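Local atomic coordinates of ParM protein (Staphylococcus aureus, PDB entry 3JS6), a protein that is an actin-like plasmid segregation protein that probably forms nucleotide-dependent filaments to partition plasmid DNA. Residues Leu168-Glu173 with Arg328-Leu333. Sequence-based numbering, arbitrary orientation.
Sequences LDLNME and RGYEKL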
loop_
_atom_site.group_PDB
_atom_site.type_symbol
_atom_site.label_atom_id
_atom_site.label_comp_id
_atom_site.label_asym_id
_atom_site.label_seq_id
_atom_site.Cartn_x
_atom_site.Cartn_y
_atom_site.Cartn_z
ATOM N N LEU A 168 -6.403 -6.736 9.633
ATOM C CA LEU A 168 -5.475 -7.624 10.328
ATOM C C LEU A 168 -4.412 -6.892 11.145
ATOM O O LEU A 168 -3.923 -7.416 12.152
ATOM C CB LEU A 168 -4.804 -8.556 9.319
ATOM C CG LEU A 168 -5.749 -9.595 8.700
ATOM C CD1 LEU A 168 -4.970 -10.407 7.637
ATOM C CD2 LEU A 168 -6.314 -10.510 9.778
ATOM N N ASP A 169 -4.044 -5.693 10.701
ATOM C CA ASP A 169 -3.064 -4.868 11.402
ATOM C C ASP A 169 -3.626 -4.619 12.801
ATOM O O ASP A 169 -2.901 -4.682 13.785
ATOM C CB ASP A 169 -2.900 -3.529 10.634
ATOM C CG ASP A 169 -1.986 -2.503 11.338
ATOM O OD1 ASP A 169 -0.953 -2.867 11.953
ATOM O OD2 ASP A 169 -2.292 -1.288 11.229
ATOM N N LEU A 170 -4.931 -4.367 12.878
ATOM C CA LEU A 170 -5.586 -4.044 14.142
ATOM C C LEU A 170 -6.443 -5.141 14.762
ATOM O O LEU A 170 -7.149 -4.894 15.732
ATOM C CB LEU A 170 -6.458 -2.806 13.956
ATOM C CG LEU A 170 -5.682 -1.608 13.381
ATOM C CD1 LEU A 170 -6.615 -0.437 13.187
ATOM C CD2 LEU A 170 -4.547 -1.238 14.324
ATOM N N ASN A 171 -6.420 -6.344 14.214
ATOM C CA ASN A 171 -7.266 -7.370 14.821
ATOM C C ASN A 171 -6.597 -8.726 14.918
ATOM O O ASN A 171 -7.274 -9.761 14.965
ATOM C CB ASN A 171 -8.578 -7.472 14.050
ATOM C CG ASN A 171 -9.486 -6.297 14.317
ATOM O OD1 ASN A 171 -10.200 -6.268 15.319
ATOM N ND2 ASN A 171 -9.447 -5.308 13.433
HETATM N N MSE A 172 -5.267 -8.701 14.965
HETATM C CA MSE A 172 -4.498 -9.934 15.046
HETATM C C MSE A 172 -3.168 -9.822 15.772
HETATM O O MSE A 172 -2.364 -8.910 15.520
HETATM C CB MSE A 172 -4.261 -10.475 13.629
HETATM C CG MSE A 172 -3.425 -11.717 13.558
HETATM SE SE MSE A 172 -3.306 -12.363 11.709
HETATM C CE MSE A 172 -2.338 -13.976 12.112
ATOM N N GLU A 173 -2.923 -10.774 16.672
ATOM C CA GLU A 173 -1.668 -10.794 17.404
ATOM C C GLU A 173 -1.324 -12.265 17.640
ATOM O O GLU A 173 -2.219 -13.112 17.784
ATOM C CB GLU A 173 -1.831 -10.063 18.737
ATOM C CG GLU A 173 -0.809 -8.958 18.996
ATOM C CD GLU A 173 -0.786 -7.874 17.910
ATOM O OE1 GLU A 173 -0.077 -8.063 16.892
ATOM O OE2 GLU A 173 -1.473 -6.836 18.066
ATOM N N ARG A 328 1.738 -4.270 7.392
ATOM C CA ARG A 328 1.840 -4.874 8.717
ATOM C C ARG A 328 0.821 -5.994 8.809
ATOM O O ARG A 328 1.064 -6.984 9.482
ATOM C CB ARG A 328 1.576 -3.860 9.854
ATOM C CG ARG A 328 2.668 -2.750 10.016
ATOM C CD ARG A 328 2.463 -1.916 11.290
ATOM N NE ARG A 328 1.205 -1.176 11.304
ATOM C CZ ARG A 328 1.008 0.070 10.884
ATOM N NH1 ARG A 328 1.992 0.803 10.392
ATOM N NH2 ARG A 328 -0.211 0.575 10.940
ATOM N N GLY A 329 -0.321 -5.844 8.137
ATOM C CA GLY A 329 -1.324 -6.896 8.182
ATOM C C GLY A 329 -0.886 -8.100 7.361
ATOM O O GLY A 329 -1.023 -9.247 7.805
ATOM N N TYR A 330 -0.369 -7.854 6.161
ATOM C CA TYR A 330 0.090 -8.942 5.291
ATOM C C TYR A 330 1.244 -9.681 5.968
ATOM O O TYR A 330 1.356 -10.902 5.857
ATOM C CB TYR A 330 0.604 -8.419 3.937
ATOM C CG TYR A 330 -0.379 -7.598 3.124
ATOM C CD1 TYR A 330 0.088 -6.680 2.177
ATOM C CD2 TYR A 330 -1.761 -7.751 3.280
ATOM C CE1 TYR A 330 -0.784 -5.926 1.390
ATOM C CE2 TYR A 330 -2.654 -6.997 2.497
ATOM C CZ TYR A 330 -2.152 -6.091 1.555
ATOM O OH TYR A 330 -3.004 -5.350 0.761
ATOM N N GLU A 331 2.104 -8.942 6.667
ATOM C CA GLU A 331 3.253 -9.572 7.335
ATOM C C GLU A 331 2.818 -10.650 8.330
ATOM O O GLU A 331 3.447 -11.707 8.420
ATOM C CB GLU A 331 4.094 -8.523 8.038
ATOM C CG GLU A 331 5.271 -9.087 8.798
ATOM C CD GLU A 331 6.163 -7.990 9.356
ATOM O OE1 GLU A 331 5.647 -7.122 10.093
ATOM O OE2 GLU A 331 7.379 -7.998 9.057
ATOM N N LYS A 332 1.741 -10.396 9.066
ATOM C CA LYS A 332 1.239 -11.389 10.019
ATOM C C LYS A 332 0.833 -12.694 9.306
ATOM O O LYS A 332 1.115 -13.788 9.791
ATOM C CB LYS A 332 0.076 -10.803 10.822
ATOM C CG LYS A 332 0.531 -9.656 11.730
ATOM C CD LYS A 332 -0.650 -8.883 12.302
ATOM C CE LYS A 332 -0.178 -7.723 13.160
ATOM N NZ LYS A 332 -1.344 -7.035 13.800
ATOM N N LEU A 333 0.180 -12.580 8.158
ATOM C CA LEU A 333 -0.221 -13.759 7.392
ATOM C C LEU A 333 1.037 -14.434 6.839
ATOM O O LEU A 333 1.094 -15.662 6.697
ATOM C CB LEU A 333 -1.143 -13.356 6.222
ATOM C CG LEU A 333 -2.531 -12.797 6.586
ATOM C CD1 LEU A 333 -3.288 -12.427 5.318
ATOM C CD2 LEU A 333 -3.321 -13.863 7.372
HETATM O O HOH W 1 -0.052 -4.626 13.554
#
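Lys332 reaches from helix 325-342 to the C-terminal end of helix 162-169, where its ammonium meets three backbone carbonyls. Its chain is extended beyond CG (chi3 -178°), which carries NZ to 2.7 Å from Met172 O, in that carbonyl's plane. NZ also bonds Leu168 O at 3.1 Å, on a lone pair, and Asp169 O at 2.8 Å, approaching from above the carbonyl plane. These acceptors lie where the chain leaves the helix at Leu170 and turns into strand 172-173, so the lysine ties the helix end to the start of the strand; the helix dipole would probably reinforce the attraction.

One helical turn earlier, Arg328 grips Asp169 side-on. Its NE bonds OD1 of Asp169 at 2.8 Å with an N-H...O angle of 164°, and NH2 donates to OD2, but the carboxylate and guanidinium planes stand 50° apart. Ser325 OG also bonds OD2, while Asp321 O accepts from NH1, so both charged groups have partners beyond each other.

The backbones come closest at Gly329, whose CA lies 4.2 Å from Asp169 CA, and Leu168 CB lies over it. Farther along helix 325-342, Leu168 CD1 touches Leu333 CD1 at 3.5 Å, the two side chains crossing at about a right angle; Leu333 also touches Val160 of strand 148-161. The selenium of selenomethionine Met172 packs on Lys332 CB. The wetter side has a water that donates to Asp169 OD1 and accepts from Lys332 NZ, and the exposed Glu173, whose OE1 makes a salt bridge to NZ with a weak hydrogen bond of 3.5 Å. With five acceptors for three N-H groups, some NZ bonds must be bifurcated or alternate. This pairing of helix 162-169 with the C-terminal helix 325-342 is consistent with the two interdomain helices beneath the nucleotide cleft of the actin fold.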